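Local coordinates for protein glutamine synthetase (Helicobacter pylori, PDB 5ZLI) that is a type I-beta glutamine synthetase, an enzyme of twelve subunits whose chain joins a beta-grasp domain to a larger catalytic domain, at residues H306-G309 with G310-H314; V353-P356 with Y357-K361. All coordinates share one frame; numbering follows the deposited sequence.

Contact 1 of 2, residues H306-G309 with G310-H314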
ATOM      1  N   HIS B 306     -38.022   2.475  59.801  1.00 50.13           N
ATOM      2  CA  HIS B 306     -37.276   1.401  60.439  1.00 45.04           C
ATOM      3  C   HIS B 306     -36.690   0.467  59.389  1.00 45.08           C
ATOM      4  O   HIS B 306     -35.529   0.052  59.497  1.00 47.90           O
ATOM      5  CB  HIS B 306     -38.175   0.664  61.439  1.00 48.98           C
ATOM      6  CG  HIS B 306     -38.466   1.448  62.688  1.00 48.10           C
ATOM      7  ND1 HIS B 306     -37.535   2.270  63.292  1.00 47.70           N
ATOM      8  CD2 HIS B 306     -39.594   1.555  63.428  1.00 50.14           C
ATOM      9  CE1 HIS B 306     -38.075   2.841  64.352  1.00 52.50           C
ATOM     10  NE2 HIS B 306     -39.325   2.426  64.454  1.00 55.51           N
ATOM     11  N   PHE B 307     -37.452   0.169  58.339  1.00 38.94           N
ATOM     12  CA  PHE B 307     -36.875  -0.553  57.208  1.00 47.90           C
ATOM     13  C   PHE B 307     -35.601   0.134  56.687  1.00 46.24           C
ATOM     14  O   PHE B 307     -34.550  -0.505  56.533  1.00 40.42           O
ATOM     15  CB  PHE B 307     -37.929  -0.666  56.106  1.00 41.18           C
ATOM     16  CG  PHE B 307     -37.512  -1.503  54.950  1.00 34.24           C
ATOM     17  CD1 PHE B 307     -36.637  -1.021  54.005  1.00 33.60           C
ATOM     18  CD2 PHE B 307     -38.025  -2.765  54.792  1.00 38.18           C
ATOM     19  CE1 PHE B 307     -36.286  -1.777  52.954  1.00 29.61           C
ATOM     20  CE2 PHE B 307     -37.667  -3.532  53.728  1.00 37.13           C
ATOM     21  CZ  PHE B 307     -36.800  -3.039  52.811  1.00 32.30           C
ATOM     22  N   LEU B 308     -35.679   1.444  56.427  1.00 36.22           N
ATOM     23  CA  LEU B 308     -34.534   2.182  55.904  1.00 42.87           C
ATOM     24  C   LEU B 308     -33.342   2.155  56.848  1.00 47.47           C
ATOM     25  O   LEU B 308     -32.187   2.084  56.401  1.00 38.73           O
ATOM     26  CB  LEU B 308     -34.941   3.626  55.614  1.00 56.04           C
ATOM     27  CG  LEU B 308     -33.769   4.577  55.361  1.00 47.95           C
ATOM     28  CD1 LEU B 308     -33.117   4.189  54.071  1.00 42.10           C
ATOM     29  CD2 LEU B 308     -34.240   6.037  55.311  1.00 44.72           C
ATOM     30  N   GLY B 309     -33.597   2.291  58.154  1.00 52.85           N
ATOM     31  CA  GLY B 309     -32.520   2.198  59.126  1.00 41.79           C
ATOM     32  C   GLY B 309     -31.816   0.856  59.075  1.00 44.68           C
ATOM     33  O   GLY B 309     -30.599   0.773  59.254  1.00 43.00           O
ATOM     34  N   GLY B 310     -32.573  -0.217  58.825  1.00 47.04           N
ATOM     35  CA  GLY B 310     -31.948  -1.524  58.733  1.00 47.01           C
ATOM     36  C   GLY B 310     -31.106  -1.645  57.483  1.00 42.19           C
ATOM     37  O   GLY B 310     -29.964  -2.109  57.538  1.00 41.64           O
ATOM     38  N   VAL B 311     -31.626  -1.145  56.359  1.00 41.86           N
ATOM     39  CA  VAL B 311     -30.856  -1.099  55.121  1.00 37.67           C
ATOM     40  C   VAL B 311     -29.619  -0.222  55.292  1.00 33.95           C
ATOM     41  O   VAL B 311     -28.534  -0.569  54.819  1.00 32.65           O
ATOM     42  CB  VAL B 311     -31.747  -0.618  53.959  1.00 37.43           C
ATOM     43  CG1 VAL B 311     -30.888  -0.121  52.806  1.00 31.97           C
ATOM     44  CG2 VAL B 311     -32.680  -1.734  53.506  1.00 37.22           C
ATOM     45  N   LEU B 312     -29.758   0.924  55.971  1.00 32.12           N
ATOM     46  CA  LEU B 312     -28.605   1.804  56.188  1.00 34.94           C
ATOM     47  C   LEU B 312     -27.593   1.204  57.157  1.00 39.02           C
ATOM     48  O   LEU B 312     -26.391   1.457  57.017  1.00 37.59           O
ATOM     49  CB  LEU B 312     -29.053   3.190  56.679  1.00 31.50           C
ATOM     50  CG  LEU B 312     -29.626   4.084  55.572  1.00 34.86           C
ATOM     51  CD1 LEU B 312     -30.181   5.403  56.110  1.00 35.60           C
ATOM     52  CD2 LEU B 312     -28.580   4.322  54.447  1.00 38.03           C
ATOM     53  N   ARG B 313     -28.053   0.463  58.179  1.00 39.67           N
ATOM     54  CA  ARG B 313     -27.141  -0.089  59.183  1.00 40.08           C
ATOM     55  C   ARG B 313     -26.226  -1.118  58.567  1.00 40.35           C
ATOM     56  O   ARG B 313     -25.003  -1.077  58.758  1.00 46.52           O
ATOM     57  CB  ARG B 313     -27.907  -0.750  60.330  1.00 50.53           C
ATOM     58  CG  ARG B 313     -26.989  -1.418  61.355  1.00 44.75           C
ATOM     59  CD  ARG B 313     -26.322  -0.413  62.309  1.00 60.76           C
ATOM     60  NE  ARG B 313     -27.324   0.315  63.092  1.00 62.48           N
ATOM     61  CZ  ARG B 313     -27.936  -0.169  64.169  1.00 54.92           C
ATOM     62  NH1 ARG B 313     -27.651  -1.383  64.619  1.00 51.48           N
ATOM     63  NH2 ARG B 313     -28.837   0.565  64.795  1.00 50.73           N
ATOM     64  N   HIS B 314     -26.804  -2.031  57.794  1.00 39.25           N
ATOM     65  CA  HIS B 314     -26.050  -3.101  57.175  1.00 45.00           C
ATOM     66  C   HIS B 314     -25.480  -2.675  55.829  1.00 46.74           C
ATOM     67  O   HIS B 314     -24.857  -3.501  55.142  1.00 47.68           O
ATOM     68  CB  HIS B 314     -26.942  -4.335  56.992  1.00 40.34           C
ATOM     69  CG  HIS B 314     -27.682  -4.730  58.226  1.00 46.53           C
ATOM     70  ND1 HIS B 314     -27.040  -5.116  59.384  1.00 48.28           N
ATOM     71  CD2 HIS B 314     -29.009  -4.866  58.465  1.00 45.21           C
ATOM     72  CE1 HIS B 314     -27.940  -5.426  60.300  1.00 43.48           C
ATOM     73  NE2 HIS B 314     -29.143  -5.284  59.769  1.00 44.87           N
TER
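Leu308 and Leu312 meet one helical turn apart, and Phe307 meets Val311 in the same i to i+4 spacing, two contacts that run along the inner side of a single helix. In the first pair CG of Leu308 lies 3.8 Å from CD1 of Leu312, the two branched ends crossing at a slant. CG of Leu312 sits beside its own backbone N (chi1 -77°), which turns the side chain back along the helix to Leu308. CG2 of Val311 approaches CE1 of Phe307 obliquely, at 3.6 Å, and Phe292 meets the Phe307 ring edge-to-face. Behind these contacts stand the i to i+4 backbone hydrogen bonds of the helix, which fix their spacing: Val311 N binds Phe307 O at 3.0 Å with an N-H...O angle of 167°, and Leu312 N binds Leu308 O at 2.7 Å. Gly310 N and Arg313 N continue the series to His306 O and Gly309 O. At His314 the chain leaves helical geometry; its ring nitrogens bond to Asp390 and Asp436, while its ring stacks on Tyr439. Within the catalytic domain, helix 302-313 packs against sheet strands: Leu308 and Leu312 both touch Tyr344 of strand 341-346 and Val353 of strand 351-355, whereas Phe307 and Val311 touch Phe368 of strand 366-368.

Contact 2 of 2, residues V353-P356 with Y357-K361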
ATOM      1  N   VAL B 353     -30.028   6.812  49.592  1.00 39.68           N
ATOM      2  CA  VAL B 353     -31.441   6.547  49.409  1.00 40.50           C
ATOM      3  C   VAL B 353     -32.113   7.845  49.020  1.00 41.74           C
ATOM      4  O   VAL B 353     -31.715   8.934  49.443  1.00 39.51           O
ATOM      5  CB  VAL B 353     -32.114   5.948  50.653  1.00 40.08           C
ATOM      6  CG1 VAL B 353     -33.426   5.259  50.241  1.00 34.93           C
ATOM      7  CG2 VAL B 353     -31.143   4.995  51.349  1.00 38.66           C
ATOM      8  N   ARG B 354     -33.168   7.722  48.229  1.00 41.45           N
ATOM      9  CA  ARG B 354     -33.843   8.900  47.733  1.00 38.04           C
ATOM     10  C   ARG B 354     -35.329   8.704  47.892  1.00 40.30           C
ATOM     11  O   ARG B 354     -35.853   7.633  47.586  1.00 43.82           O
ATOM     12  CB  ARG B 354     -33.492   9.161  46.272  1.00 41.84           C
ATOM     13  CG  ARG B 354     -34.437  10.080  45.622  1.00 37.21           C
ATOM     14  CD  ARG B 354     -33.806  10.668  44.421  1.00 41.25           C
ATOM     15  NE  ARG B 354     -34.840  11.230  43.592  1.00 42.87           N
ATOM     16  CZ  ARG B 354     -35.512  10.509  42.733  1.00 38.56           C
ATOM     17  NH1 ARG B 354     -35.172   9.238  42.580  1.00 39.60           N
ATOM     18  NH2 ARG B 354     -36.467  11.066  42.007  1.00 44.47           N
ATOM     19  N   ILE B 355     -35.988   9.733  48.409  1.00 43.60           N
ATOM     20  CA  ILE B 355     -37.443   9.777  48.492  1.00 41.95           C
ATOM     21  C   ILE B 355     -37.950  10.526  47.266  1.00 46.90           C
ATOM     22  O   ILE B 355     -37.682  11.737  47.135  1.00 46.30           O
ATOM     23  CB  ILE B 355     -37.904  10.451  49.783  1.00 40.98           C
ATOM     24  CG1 ILE B 355     -37.372   9.675  50.976  1.00 46.64           C
ATOM     25  CG2 ILE B 355     -39.384  10.474  49.837  1.00 39.55           C
ATOM     26  CD1 ILE B 355     -36.031  10.204  51.493  1.00 45.78           C
ATOM     27  N   PRO B 356     -38.621   9.863  46.332  1.00 48.19           N
ATOM     28  CA  PRO B 356     -39.157  10.577  45.166  1.00 50.37           C
ATOM     29  C   PRO B 356     -40.240  11.589  45.532  1.00 51.10           C
ATOM     30  O   PRO B 356     -40.909  11.494  46.565  1.00 54.49           O
ATOM     31  CB  PRO B 356     -39.721   9.450  44.293  1.00 43.68           C
ATOM     32  CG  PRO B 356     -38.930   8.210  44.715  1.00 46.03           C
ATOM     33  CD  PRO B 356     -38.698   8.397  46.188  1.00 43.62           C
ATOM     34  N   TYR B 357     -40.456  12.525  44.597  1.00 47.56           N
ATOM     35  CA  TYR B 357     -41.344  13.665  44.810  1.00 51.98           C
ATOM     36  C   TYR B 357     -42.812  13.248  44.960  1.00 52.49           C
ATOM     37  O   TYR B 357     -43.484  13.678  45.905  1.00 49.91           O
ATOM     38  CB  TYR B 357     -41.200  14.641  43.642  1.00 47.50           C
ATOM     39  CG  TYR B 357     -42.368  15.581  43.563  1.00 49.23           C
ATOM     40  CD1 TYR B 357     -43.437  15.316  42.702  1.00 44.79           C
ATOM     41  CD2 TYR B 357     -42.459  16.677  44.409  1.00 53.54           C
ATOM     42  CE1 TYR B 357     -44.533  16.141  42.658  1.00 44.19           C
ATOM     43  CE2 TYR B 357     -43.565  17.515  44.379  1.00 50.03           C
ATOM     44  CZ  TYR B 357     -44.592  17.248  43.496  1.00 47.88           C
ATOM     45  OH  TYR B 357     -45.697  18.075  43.441  1.00 56.07           O
ATOM     46  N   GLY B 358     -43.338  12.447  44.018  1.00 43.72           N
ATOM     47  CA  GLY B 358     -44.741  12.065  43.999  1.00 47.99           C
ATOM     48  C   GLY B 358     -45.268  11.541  45.328  1.00 59.79           C
ATOM     49  O   GLY B 358     -46.137  12.178  45.935  1.00 63.88           O
ATOM     50  N   ILE B 359     -44.720  10.412  45.809  1.00 60.58           N
ATOM     51  CA  ILE B 359     -44.968   9.848  47.138  1.00 55.05           C
ATOM     52  C   ILE B 359     -46.432   9.952  47.571  1.00 55.86           C
ATOM     53  O   ILE B 359     -46.755  10.458  48.650  1.00 60.41           O
ATOM     54  CB  ILE B 359     -43.994  10.482  48.160  1.00 59.44           C
ATOM     55  CG1 ILE B 359     -44.023   9.738  49.486  1.00 50.61           C
ATOM     56  CG2 ILE B 359     -44.268  11.986  48.385  1.00 59.92           C
ATOM     57  CD1 ILE B 359     -42.674   9.239  49.863  1.00 49.17           C
ATOM     58  N   SER B 360     -47.337   9.502  46.709  1.00 60.82           N
ATOM     59  CA  SER B 360     -48.697   9.168  47.124  1.00 60.35           C
ATOM     60  C   SER B 360     -48.731   7.996  48.110  1.00 54.98           C
ATOM     61  O   SER B 360     -47.682   7.452  48.475  1.00 55.39           O
ATOM     62  CB  SER B 360     -49.553   8.848  45.883  1.00 63.43           C
ATOM     63  OG  SER B 360     -50.680   8.026  46.184  1.00 63.16           O
ATOM     64  N   LYS B 361     -49.940   7.616  48.542  1.00 58.82           N
ATOM     65  CA  LYS B 361     -50.146   6.407  49.338  1.00 60.23           C
ATOM     66  C   LYS B 361     -49.784   5.159  48.541  1.00 56.19           C
ATOM     67  O   LYS B 361     -48.876   4.409  48.912  1.00 53.07           O
ATOM     68  CB  LYS B 361     -51.610   6.342  49.805  1.00 65.45           C
ATOM     69  CG  LYS B 361     -51.919   5.327  50.927  1.00 64.96           C
ATOM     70  CD  LYS B 361     -51.353   5.810  52.263  1.00 66.33           C
ATOM     71  CE  LYS B 361     -52.211   5.473  53.486  1.00 65.83           C
ATOM     72  NZ  LYS B 361     -51.527   5.915  54.753  1.00 60.79           N
TER
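Pro356, Tyr357 and Ile359 carry this local contact, in which the chain leaves a strand and bends enough for Ile359 to reach Ile355. CB of Ile359 lies 3.6 Å from the carbonyl oxygen of Pro356, so the base of that side chain rests against the backbone just before the turn. Farther out, CD1 of Ile359 touches CG2 of Ile355 at 3.5 Å, methyl to methyl, and the two side chains slant across one another. With CG1 trans to the backbone N (chi1 -169°), Ile359 sends its longer branch to Ile355, while its CG2 lies 3.9 Å from Pro356 O. The bend itself passes through Tyr357 and Gly358, both with helix-like backbone angles, before Ile359 takes a left-handed conformation (phi 40°, psi 51°). From its side chain Tyr357 brings CB to 3.7 Å from Pro356 C; its CB bond points away from 353-356, and the side chain packs on Val104 of a neighbouring subunit. Arg354 likewise faces that subunit, forming salt bridges with Asp74 of the neighbouring subunit and with Glu367 of its own chain. Strand 351-355 lies between strand 341-346 and strand 366-368, with backbone hydrogen bonds joining Ile355 to Ser345 and Arg354 to Glu367, and the turn after Pro356 opens the loop that returns as strand 366-368.

How the contacts relate
Both contacts are short-range, yet they illustrate how local packing depends on its setting. Contact 1 is mostly buried and rests on the regular backbone hydrogen bonds of a helix with apolar pairs beside them; contact 2 is partly buried, lies where a strand gives way to a loop, and relies on van der Waals packing around an irregular turn. Their centres are about 17 Å apart, but the two stretches meet where the helix packs on the sheet, through Val353 at the start of 353-361, whose CG2 lies 3.5 Å from Leu308 CD1. Other protein chains leave contact 1 untouched, whereas contact 2 reaches the subunit boundary through Arg354 and Tyr357.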